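Long-range contact in beta-agarase B (Zobellia galactanivorans, PDB 4ATF), which hydrolyses the beta-1,4-galactosidic linkages of agarose with retention of anomeric configuration, acting at random along the chain and giving mainly the tetramer: residues D13-A21 and V296-P304. The protein carries 1 engineered substitution. Sequence-based numbering, arbitrary orientation. Where two conformers were deposited one is given.
Sequences DWKDIPVPA and VDWIRIYKP. With NA (sodium ion), chain I.
Arg300 and Trp14 each hold CG between their own backbone N and carbonyl carbon (chi1 68° and 69°), and with the arginine chain extended from CG to NE the guanidinium is carried up from strand 293-306 to the N-terminal loop while the Trp14 indole drops toward the strand. There NH1 of Arg300 donates to Ile17 O at 2.7 Å, almost within the guanidinium plane, and NH2 reaches Pro18 O at 3.2 Å, approaching from above that carbonyl's plane. Ile17 lays its CB over one guanidinium face. Glu114 of the adjacent strand 111-118 forms a salt bridge with NE, so the group is held from that strand and from the loop and its charge is probably balanced. Two residues further along the strand, the Tyr302 hydroxyl donates to Lys15 O at 2.8 Å, and in one of two Val19 conformers CG2 sits over the centre of the phenol ring in a CH-pi contact, 3.8 Å from its centroid. Toward the other end, the Trp14 and Trp298 side chains run antiparallel alongside one another. CB of Trp14 lies over the Trp298 five-membered ring, 3.8 Å from the centroid, the two indole planes stay oblique, and CZ3 of Trp14 brings an edge to Ile299 O. Ile17 CD1 adds an apolar touch at CZ2 of Trp298. Next to Trp298, Asp297 binds the sodium ion through its backbone O and OD1, together with Asn37, Glu39 and Gly81. Asp297 and Trp298 form a classic beta bulge opposite Arg116, and the whole contact packs the N-terminal loop onto the C-terminal strand of the GH16 beta-sandwich, away from the bound agaro-oligosaccharide.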
# COMPACT_ATOMS: atom_id res chain seq x y z
N ASP A 13 2.07 18.54 16.07
CA ASP A 13 2.73 17.22 16.37
C ASP A 13 1.94 16.00 15.88
O ASP A 13 0.74 15.85 16.13
CB ASP A 13 2.99 17.03 17.87
CG ASP A 13 3.86 15.78 18.18
OD1 ASP A 13 5.09 15.81 18.11
OD2 ASP A 13 3.33 14.72 18.50
N TRP A 14 2.65 15.11 15.20
CA TRP A 14 1.99 13.98 14.50
C TRP A 14 1.10 13.13 15.40
O TRP A 14 0.05 12.69 14.95
CB TRP A 14 3.03 13.07 13.83
CG TRP A 14 3.92 12.25 14.78
CD1 TRP A 14 4.71 12.72 15.79
CD2 TRP A 14 4.13 10.83 14.73
NE1 TRP A 14 5.38 11.67 16.41
CE2 TRP A 14 5.05 10.50 15.78
CE3 TRP A 14 3.66 9.81 13.89
CZ2 TRP A 14 5.50 9.19 16.01
CZ3 TRP A 14 4.08 8.48 14.14
CH2 TRP A 14 5.02 8.19 15.19
N LYS A 15 1.52 12.87 16.64
CA LYS A 15 0.72 12.01 17.55
C LYS A 15 -0.61 12.69 17.95
O LYS A 15 -1.60 12.00 18.24
CB LYS A 15 1.50 11.63 18.84
CG LYS A 15 2.75 10.79 18.64
CD LYS A 15 3.33 10.35 19.96
CE LYS A 15 4.82 10.13 19.81
NZ LYS A 15 5.43 9.39 20.95
N ASP A 16 -0.63 14.02 17.95
CA ASP A 16 -1.77 14.79 18.37
C ASP A 16 -2.80 15.10 17.27
O ASP A 16 -3.86 15.60 17.56
CB ASP A 16 -1.28 16.16 18.86
CG ASP A 16 -0.39 16.08 20.10
OD1 ASP A 16 -0.45 15.02 20.79
OD2 ASP A 16 0.35 17.11 20.37
N ILE A 17 -2.48 14.86 15.99
CA ILE A 17 -3.43 15.21 14.93
C ILE A 17 -4.68 14.39 15.22
O ILE A 17 -4.59 13.18 15.44
CB ILE A 17 -2.85 14.87 13.51
CG1 ILE A 17 -1.63 15.74 13.20
CG2 ILE A 17 -3.93 15.13 12.44
CD1 ILE A 17 -0.83 15.30 11.98
N PRO A 18 -5.88 15.01 15.19
CA PRO A 18 -7.04 14.16 15.48
C PRO A 18 -7.15 12.94 14.55
O PRO A 18 -6.84 13.01 13.35
CB PRO A 18 -8.24 15.07 15.16
CG PRO A 18 -7.71 16.49 15.36
CD PRO A 18 -6.23 16.44 14.99
N VAL A 19 -7.62 11.83 15.12
CA VAL A 19 -7.96 10.66 14.35
C VAL A 19 -9.37 10.90 13.76
O VAL A 19 -10.30 11.23 14.53
CB VAL A 19 -7.89 9.37 15.22
CG1 VAL A 19 -8.53 8.19 14.46
CG2 VAL A 19 -6.40 9.02 15.51
N PRO A 20 -9.52 10.75 12.41
CA PRO A 20 -10.81 11.09 11.80
C PRO A 20 -11.90 10.02 11.99
O PRO A 20 -13.14 10.33 11.89
CB PRO A 20 -10.46 11.29 10.31
CG PRO A 20 -9.30 10.34 10.06
CD PRO A 20 -8.49 10.44 11.37
N ALA A 21 -11.48 8.77 12.22
CA ALA A 21 -12.40 7.69 12.47
C ALA A 21 -13.00 7.77 13.91
O ALA A 21 -12.42 8.44 14.81
CB ALA A 21 -11.70 6.34 12.23
N VAL A 296 7.99 8.65 2.88
CA VAL A 296 6.95 8.49 3.90
C VAL A 296 7.43 9.27 5.12
O VAL A 296 8.47 8.94 5.68
CB VAL A 296 6.66 6.99 4.27
CG1 VAL A 296 5.68 6.88 5.45
CG2 VAL A 296 6.09 6.27 3.07
N ASP A 297 6.73 10.33 5.49
CA ASP A 297 7.10 11.15 6.65
C ASP A 297 6.81 10.36 7.95
O ASP A 297 7.64 10.33 8.88
CB ASP A 297 6.31 12.48 6.61
CG ASP A 297 6.71 13.47 7.72
OD1 ASP A 297 7.72 13.24 8.41
OD2 ASP A 297 5.99 14.48 7.91
N TRP A 298 5.66 9.70 8.02
CA TRP A 298 5.32 8.87 9.20
C TRP A 298 4.17 7.92 8.94
O TRP A 298 3.43 8.06 7.95
CB TRP A 298 5.04 9.74 10.48
CG TRP A 298 4.12 11.01 10.31
CD1 TRP A 298 4.50 12.36 10.35
CD2 TRP A 298 2.68 11.00 10.18
NE1 TRP A 298 3.35 13.18 10.25
CE2 TRP A 298 2.24 12.37 10.14
CE3 TRP A 298 1.72 9.98 10.08
CZ2 TRP A 298 0.87 12.73 10.01
CZ3 TRP A 298 0.37 10.32 9.93
CH2 TRP A 298 -0.04 11.70 9.90
N ILE A 299 4.04 6.95 9.82
CA ILE A 299 2.94 6.03 9.81
C ILE A 299 2.50 5.85 11.26
O ILE A 299 3.34 5.55 12.15
CB ILE A 299 3.26 4.70 9.07
CG1 ILE A 299 1.97 3.80 9.00
CG2 ILE A 299 4.47 4.00 9.71
CD1 ILE A 299 2.13 2.65 7.98
N ARG A 300 1.22 6.14 11.53
CA ARG A 300 0.74 6.15 12.90
C ARG A 300 -0.41 5.16 12.97
O ARG A 300 -1.19 5.00 12.00
CB ARG A 300 0.36 7.59 13.33
CG ARG A 300 -0.90 8.20 12.61
CD ARG A 300 -0.93 9.73 12.98
NE ARG A 300 -2.16 10.33 12.43
CZ ARG A 300 -3.06 11.01 13.16
NH1 ARG A 300 -2.87 11.27 14.48
NH2 ARG A 300 -4.15 11.52 12.57
N ILE A 301 -0.50 4.48 14.11
CA ILE A 301 -1.38 3.35 14.31
C ILE A 301 -2.08 3.54 15.68
O ILE A 301 -1.41 3.81 16.69
CB ILE A 301 -0.55 2.03 14.38
CG1 ILE A 301 0.15 1.76 13.01
CG2 ILE A 301 -1.46 0.90 14.84
CD1 ILE A 301 1.59 1.13 13.10
N TYR A 302 -3.41 3.45 15.70
CA TYR A 302 -4.18 3.66 16.95
C TYR A 302 -5.19 2.54 17.14
O TYR A 302 -5.73 1.99 16.17
CB TYR A 302 -4.97 4.99 16.91
CG TYR A 302 -4.12 6.21 16.88
CD1 TYR A 302 -3.51 6.64 15.68
CD2 TYR A 302 -3.91 6.95 18.04
CE1 TYR A 302 -2.70 7.76 15.66
CE2 TYR A 302 -3.09 8.11 18.04
CZ TYR A 302 -2.52 8.50 16.83
OH TYR A 302 -1.72 9.64 16.81
N LYS A 303 -5.45 2.20 18.41
CA LYS A 303 -6.49 1.19 18.76
C LYS A 303 -7.53 1.88 19.62
O LYS A 303 -7.18 2.74 20.44
CB LYS A 303 -5.83 -0.01 19.53
CG LYS A 303 -4.82 -0.81 18.53
CD LYS A 303 -4.89 -2.35 18.63
CE LYS A 303 -6.16 -2.78 18.15
NZ LYS A 303 -6.24 -4.01 17.43
N PRO A 304 -8.81 1.57 19.42
CA PRO A 304 -9.86 2.18 20.29
C PRO A 304 -9.90 1.49 21.66
O PRO A 304 -9.95 0.23 21.70
CB PRO A 304 -11.14 1.92 19.52
CG PRO A 304 -10.87 0.68 18.65
CD PRO A 304 -9.36 0.64 18.41
NA NA I . 9.18 11.89 9.70
O HOH W 1 8.70 13.54 11.38